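Local structure of prolyl 4-hydroxylase (Paramecium bursaria Chlorella virus 1, 5C5T) at residues A[151-162]-A[216-226]. The protein is a viral collagen prolyl hydroxylase, a 2-oxoglutarate-dependent dioxygenase that probably uses iron and ascorbate to hydroxylate proline residues. Residues are numbered along the deposited sequence; the frame is centred on the assembly and turned at random.
Sequences DQRLATLMVYLK and EKIIANQWIRA. With AKG (2-oxoglutaric acid), chain C.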
loop_
_atom_site.group_PDB
_atom_site.type_symbol
_atom_site.label_atom_id
_atom_site.label_comp_id
_atom_site.label_asym_id
_atom_site.label_seq_id
_atom_site.Cartn_x
_atom_site.Cartn_y
_atom_site.Cartn_z
ATOM N N ASP A 151 -16.722 7.162 2.820
ATOM C CA ASP A 151 -15.520 6.622 3.438
ATOM C C ASP A 151 -14.519 6.167 2.367
ATOM O O ASP A 151 -13.751 5.195 2.564
ATOM C CB ASP A 151 -15.864 5.461 4.329
ATOM C CG ASP A 151 -16.539 4.317 3.570
ATOM O OD1 ASP A 151 -16.970 4.540 2.417
ATOM O OD2 ASP A 151 -16.633 3.202 4.131
ATOM N N GLN A 152 -14.533 6.878 1.238
ATOM C CA GLN A 152 -13.625 6.598 0.132
ATOM C C GLN A 152 -12.179 6.503 0.615
ATOM O O GLN A 152 -11.747 7.347 1.406
ATOM C CB GLN A 152 -13.732 7.717 -0.887
ATOM C CG GLN A 152 -12.796 7.630 -2.087
ATOM C CD GLN A 152 -13.243 6.571 -3.132
ATOM O OE1 GLN A 152 -13.316 5.397 -2.842
ATOM N NE2 GLN A 152 -13.578 7.024 -4.322
ATOM N N ARG A 153 -11.433 5.522 0.118
ATOM C CA ARG A 153 -9.981 5.489 0.327
ATOM C C ARG A 153 -9.317 6.695 -0.363
ATOM O O ARG A 153 -9.512 6.937 -1.548
ATOM C CB ARG A 153 -9.374 4.202 -0.187
ATOM C CG ARG A 153 -9.636 2.977 0.688
ATOM C CD ARG A 153 -8.982 1.760 0.157
ATOM N NE ARG A 153 -9.271 0.589 0.961
ATOM C CZ ARG A 153 -9.220 -0.658 0.509
ATOM N NH1 ARG A 153 -8.903 -0.863 -0.764
ATOM N NH2 ARG A 153 -9.486 -1.690 1.330
ATOM N N LEU A 154 -8.602 7.499 0.417
ATOM C CA LEU A 154 -7.922 8.680 -0.140
ATOM C C LEU A 154 -6.466 8.456 -0.522
ATOM O O LEU A 154 -5.960 9.146 -1.417
ATOM C CB LEU A 154 -8.019 9.816 0.841
ATOM C CG LEU A 154 -9.419 10.218 1.272
ATOM C CD1 LEU A 154 -9.330 11.296 2.297
ATOM C CD2 LEU A 154 -10.228 10.730 0.139
ATOM N N ALA A 155 -5.814 7.528 0.145
ATOM C CA ALA A 155 -4.402 7.303 -0.068
ATOM C C ALA A 155 -4.003 5.930 0.444
ATOM O O ALA A 155 -4.735 5.275 1.237
ATOM C CB ALA A 155 -3.570 8.427 0.607
ATOM N N THR A 156 -2.841 5.497 -0.004
ATOM C CA THR A 156 -2.238 4.227 0.365
ATOM C C THR A 156 -0.797 4.393 0.813
ATOM O O THR A 156 -0.037 5.038 0.126
ATOM C CB THR A 156 -2.224 3.239 -0.831
ATOM O OG1 THR A 156 -3.547 3.083 -1.416
ATOM C CG2 THR A 156 -1.651 1.860 -0.460
ATOM N N LEU A 157 -0.416 3.758 1.939
ATOM C CA LEU A 157 0.978 3.622 2.336
ATOM C C LEU A 157 1.249 2.111 2.367
ATOM O O LEU A 157 0.676 1.372 3.137
ATOM C CB LEU A 157 1.266 4.333 3.644
ATOM C CG LEU A 157 2.779 4.418 3.900
ATOM C CD1 LEU A 157 3.261 5.715 4.552
ATOM C CD2 LEU A 157 3.190 3.200 4.692
ATOM N N MET A 158 2.113 1.676 1.469
ATOM C CA MET A 158 2.416 0.256 1.315
ATOM C C MET A 158 3.906 0.047 1.663
ATOM O O MET A 158 4.804 0.773 1.170
ATOM C CB MET A 158 2.140 -0.251 -0.100
ATOM C CG MET A 158 2.457 -1.731 -0.306
ATOM S SD MET A 158 2.333 -2.299 -2.016
ATOM C CE MET A 158 3.462 -1.197 -2.827
ATOM N N VAL A 159 4.168 -0.937 2.527
ATOM C CA VAL A 159 5.547 -1.278 2.910
ATOM C C VAL A 159 5.927 -2.618 2.348
ATOM O O VAL A 159 5.171 -3.582 2.506
ATOM C CB VAL A 159 5.733 -1.316 4.449
ATOM C CG1 VAL A 159 7.221 -1.408 4.778
ATOM C CG2 VAL A 159 5.111 -0.175 5.102
ATOM N N TYR A 160 7.085 -2.707 1.682
ATOM C CA TYR A 160 7.625 -4.030 1.264
ATOM C C TYR A 160 8.274 -4.701 2.463
ATOM O O TYR A 160 9.246 -4.167 3.021
ATOM C CB TYR A 160 8.662 -3.896 0.127
ATOM C CG TYR A 160 8.132 -3.219 -1.136
ATOM C CD1 TYR A 160 7.211 -3.828 -1.921
ATOM C CD2 TYR A 160 8.579 -1.957 -1.500
ATOM C CE1 TYR A 160 6.710 -3.202 -3.078
ATOM C CE2 TYR A 160 8.080 -1.315 -2.636
ATOM C CZ TYR A 160 7.147 -1.956 -3.416
ATOM O OH TYR A 160 6.679 -1.327 -4.567
ATOM N N LEU A 161 7.711 -5.828 2.900
ATOM C CA LEU A 161 8.295 -6.572 4.015
ATOM C C LEU A 161 9.314 -7.583 3.531
ATOM O O LEU A 161 10.271 -7.860 4.251
ATOM C CB LEU A 161 7.216 -7.286 4.824
ATOM C CG LEU A 161 6.074 -6.394 5.332
ATOM C CD1 LEU A 161 5.193 -7.213 6.287
ATOM C CD2 LEU A 161 6.506 -5.149 6.012
ATOM N N LYS A 162 9.088 -8.142 2.349
ATOM C CA LYS A 162 9.993 -9.102 1.745
ATOM C C LYS A 162 9.958 -8.948 0.220
ATOM O O LYS A 162 8.875 -8.881 -0.399
ATOM C CB LYS A 162 9.636 -10.531 2.148
ATOM C CG LYS A 162 10.656 -11.577 1.621
ATOM C CD LYS A 162 10.479 -12.950 2.290
ATOM C CE LYS A 162 11.641 -13.881 1.912
ATOM N NZ LYS A 162 11.599 -15.138 2.710
ATOM N N GLU A 216 9.621 -14.771 -3.056
ATOM C CA GLU A 216 8.319 -14.359 -2.600
ATOM C C GLU A 216 8.293 -12.870 -2.336
ATOM O O GLU A 216 9.338 -12.194 -2.247
ATOM C CB GLU A 216 7.939 -15.139 -1.335
ATOM C CG GLU A 216 8.788 -14.749 -0.146
ATOM C CD GLU A 216 8.730 -15.758 0.980
ATOM O OE1 GLU A 216 7.634 -15.989 1.535
ATOM O OE2 GLU A 216 9.796 -16.323 1.307
ATOM N N LYS A 217 7.073 -12.346 -2.297
ATOM C CA LYS A 217 6.861 -10.924 -2.065
ATOM C C LYS A 217 5.808 -10.788 -0.954
ATOM O O LYS A 217 4.733 -11.386 -1.053
ATOM C CB LYS A 217 6.400 -10.213 -3.346
ATOM C CG LYS A 217 5.920 -8.767 -3.195
ATOM C CD LYS A 217 5.532 -8.241 -4.575
ATOM C CE LYS A 217 4.927 -6.853 -4.506
ATOM N NZ LYS A 217 4.416 -6.435 -5.829
ATOM N N ILE A 218 6.127 -10.016 0.071
ATOM C CA ILE A 218 5.193 -9.750 1.167
ATOM C C ILE A 218 5.124 -8.225 1.369
ATOM O O ILE A 218 6.179 -7.574 1.486
ATOM C CB ILE A 218 5.592 -10.488 2.460
ATOM C CG1 ILE A 218 5.860 -11.963 2.164
ATOM C CG2 ILE A 218 4.509 -10.279 3.503
ATOM C CD1 ILE A 218 6.244 -12.766 3.376
ATOM N N ILE A 219 3.892 -7.690 1.407
ATOM C CA ILE A 219 3.632 -6.287 1.657
ATOM C C ILE A 219 2.686 -6.078 2.853
ATOM O O ILE A 219 1.900 -6.968 3.247
ATOM C CB ILE A 219 3.042 -5.649 0.386
ATOM C CG1 ILE A 219 1.711 -6.287 0.042
ATOM C CG2 ILE A 219 4.068 -5.750 -0.736
ATOM C CD1 ILE A 219 1.012 -5.631 -1.135
ATOM N N ALA A 220 2.758 -4.878 3.423
ATOM C CA ALA A 220 1.783 -4.332 4.370
ATOM C C ALA A 220 1.108 -3.083 3.787
ATOM O O ALA A 220 1.774 -2.161 3.313
ATOM C CB ALA A 220 2.443 -4.028 5.684
ATOM N N ASN A 221 -0.225 -3.143 3.699
ATOM C CA ASN A 221 -1.041 -2.031 3.179
ATOM C C ASN A 221 -1.723 -1.283 4.270
ATOM O O ASN A 221 -2.543 -1.841 5.015
ATOM C CB ASN A 221 -2.128 -2.545 2.211
ATOM C CG ASN A 221 -1.587 -2.934 0.876
ATOM O OD1 ASN A 221 -0.925 -2.164 0.217
ATOM N ND2 ASN A 221 -1.936 -4.143 0.431
ATOM N N GLN A 222 -1.387 -0.005 4.374
ATOM C CA GLN A 222 -2.102 0.946 5.273
ATOM C C GLN A 222 -2.947 1.891 4.415
ATOM O O GLN A 222 -2.421 2.788 3.790
ATOM C CB GLN A 222 -1.132 1.731 6.140
ATOM C CG GLN A 222 -1.818 2.797 6.995
ATOM C CD GLN A 222 -2.791 2.216 8.020
ATOM O OE1 GLN A 222 -2.387 1.776 9.096
ATOM N NE2 GLN A 222 -4.060 2.142 7.659
ATOM N N TRP A 223 -4.247 1.666 4.370
ATOM C CA TRP A 223 -5.143 2.545 3.629
ATOM C C TRP A 223 -5.653 3.660 4.562
ATOM O O TRP A 223 -5.843 3.474 5.748
ATOM C CB TRP A 223 -6.304 1.744 2.936
ATOM C CG TRP A 223 -5.832 0.940 1.740
ATOM C CD1 TRP A 223 -5.351 1.456 0.571
ATOM C CD2 TRP A 223 -5.770 -0.493 1.598
ATOM N NE1 TRP A 223 -4.993 0.442 -0.276
ATOM C CE2 TRP A 223 -5.240 -0.763 0.327
ATOM C CE3 TRP A 223 -6.095 -1.578 2.433
ATOM C CZ2 TRP A 223 -5.014 -2.081 -0.150
ATOM C CZ3 TRP A 223 -5.893 -2.886 1.957
ATOM C CH2 TRP A 223 -5.337 -3.128 0.674
ATOM N N ILE A 224 -5.854 4.819 3.948
ATOM C CA ILE A 224 -6.272 6.083 4.546
ATOM C C ILE A 224 -7.643 6.432 3.946
ATOM O O ILE A 224 -7.782 6.561 2.719
ATOM C CB ILE A 224 -5.194 7.156 4.254
ATOM C CG1 ILE A 224 -3.845 6.654 4.810
ATOM C CG2 ILE A 224 -5.568 8.556 4.873
ATOM C CD1 ILE A 224 -2.636 7.114 4.064
ATOM N N ARG A 225 -8.633 6.523 4.810
ATOM C CA ARG A 225 -10.008 6.760 4.423
ATOM C C ARG A 225 -10.623 8.109 4.822
ATOM O O ARG A 225 -10.328 8.663 5.875
ATOM C CB ARG A 225 -10.908 5.688 5.035
ATOM C CG ARG A 225 -10.751 4.361 4.348
ATOM C CD ARG A 225 -11.901 3.504 4.681
ATOM N NE ARG A 225 -11.737 2.173 4.156
ATOM C CZ ARG A 225 -12.470 1.626 3.191
ATOM N NH1 ARG A 225 -13.430 2.310 2.579
ATOM N NH2 ARG A 225 -12.218 0.376 2.829
ATOM N N ALA A 226 -11.461 8.631 3.945
ATOM C CA ALA A 226 -12.301 9.780 4.273
ATOM C C ALA A 226 -13.231 9.458 5.462
ATOM O O ALA A 226 -13.563 8.291 5.712
ATOM C CB ALA A 226 -13.131 10.210 3.036
HETATM C C1 AKG C . -2.876 -3.592 -3.326
HETATM O O1 AKG C . -2.799 -4.499 -2.442
HETATM O O2 AKG C . -3.933 -2.911 -3.402
HETATM C C2 AKG C . -1.772 -3.428 -4.333
HETATM O O5 AKG C . -2.005 -2.776 -5.314
HETATM C C3 AKG C . -0.408 -4.097 -4.095
HETATM C C4 AKG C . 0.600 -3.729 -5.154
HETATM C C5 AKG C . 1.792 -4.651 -5.157
HETATM O O3 AKG C . 1.686 -5.827 -4.710
HETATM O O4 AKG C . 2.901 -4.218 -5.595
HETATM O O HOH W 1 -15.371 2.939 0.276
#
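Arg153 lays its guanidinium flat on the indole of Trp223, planes 9° apart, with CZ 3.9 Å from the centroid of the six-membered ring, a cation-pi stack. The chain, extended from CG to NE, also sets CD over the five-membered ring. Asn221 CB covers the opposite indole face toward its rim, while 2-oxoglutarate O2 meets the edge in plane, 3.5 Å from Trp223 CZ2. Thr156 OG1 is at the edge too, and both it and Trp223 NE1 hydrogen-bond to OD2 of the zinc ligand Asp140. The Arg225 guanidinium has Arg153 CG over one face; its NH1 donates to Asp151 O at 2.9 Å, and Glu122 OE1 takes a salt bridge from NE of each arginine. These antiparallel strands are central in the major sheet of the double-stranded beta-helix core of 2-oxoglutarate oxygenases. Classic beta bulges, Leu154 and Ala155 against Ile224, Leu161 and Lys162 against Ile218, shift the pairing near either end. Met158, Ile219, Asn221 and Trp223 share the cosubstrate face: Asn221, whose stronger polar partner is Gln125, gives a weak hydrogen bond from ND2 to O1 of 2-oxoglutarate (3.0 Å), and Ile219 CD1 packs on its C3. With CG anti to the backbone N (chi1 170°), extended Lys217 hydrogen-bonds through NZ to the distal carboxylate's O4 (2.7 Å). Lys162 NZ forms a salt bridge with Glu216 OE2 (2.6 Å) from above the carboxylate plane.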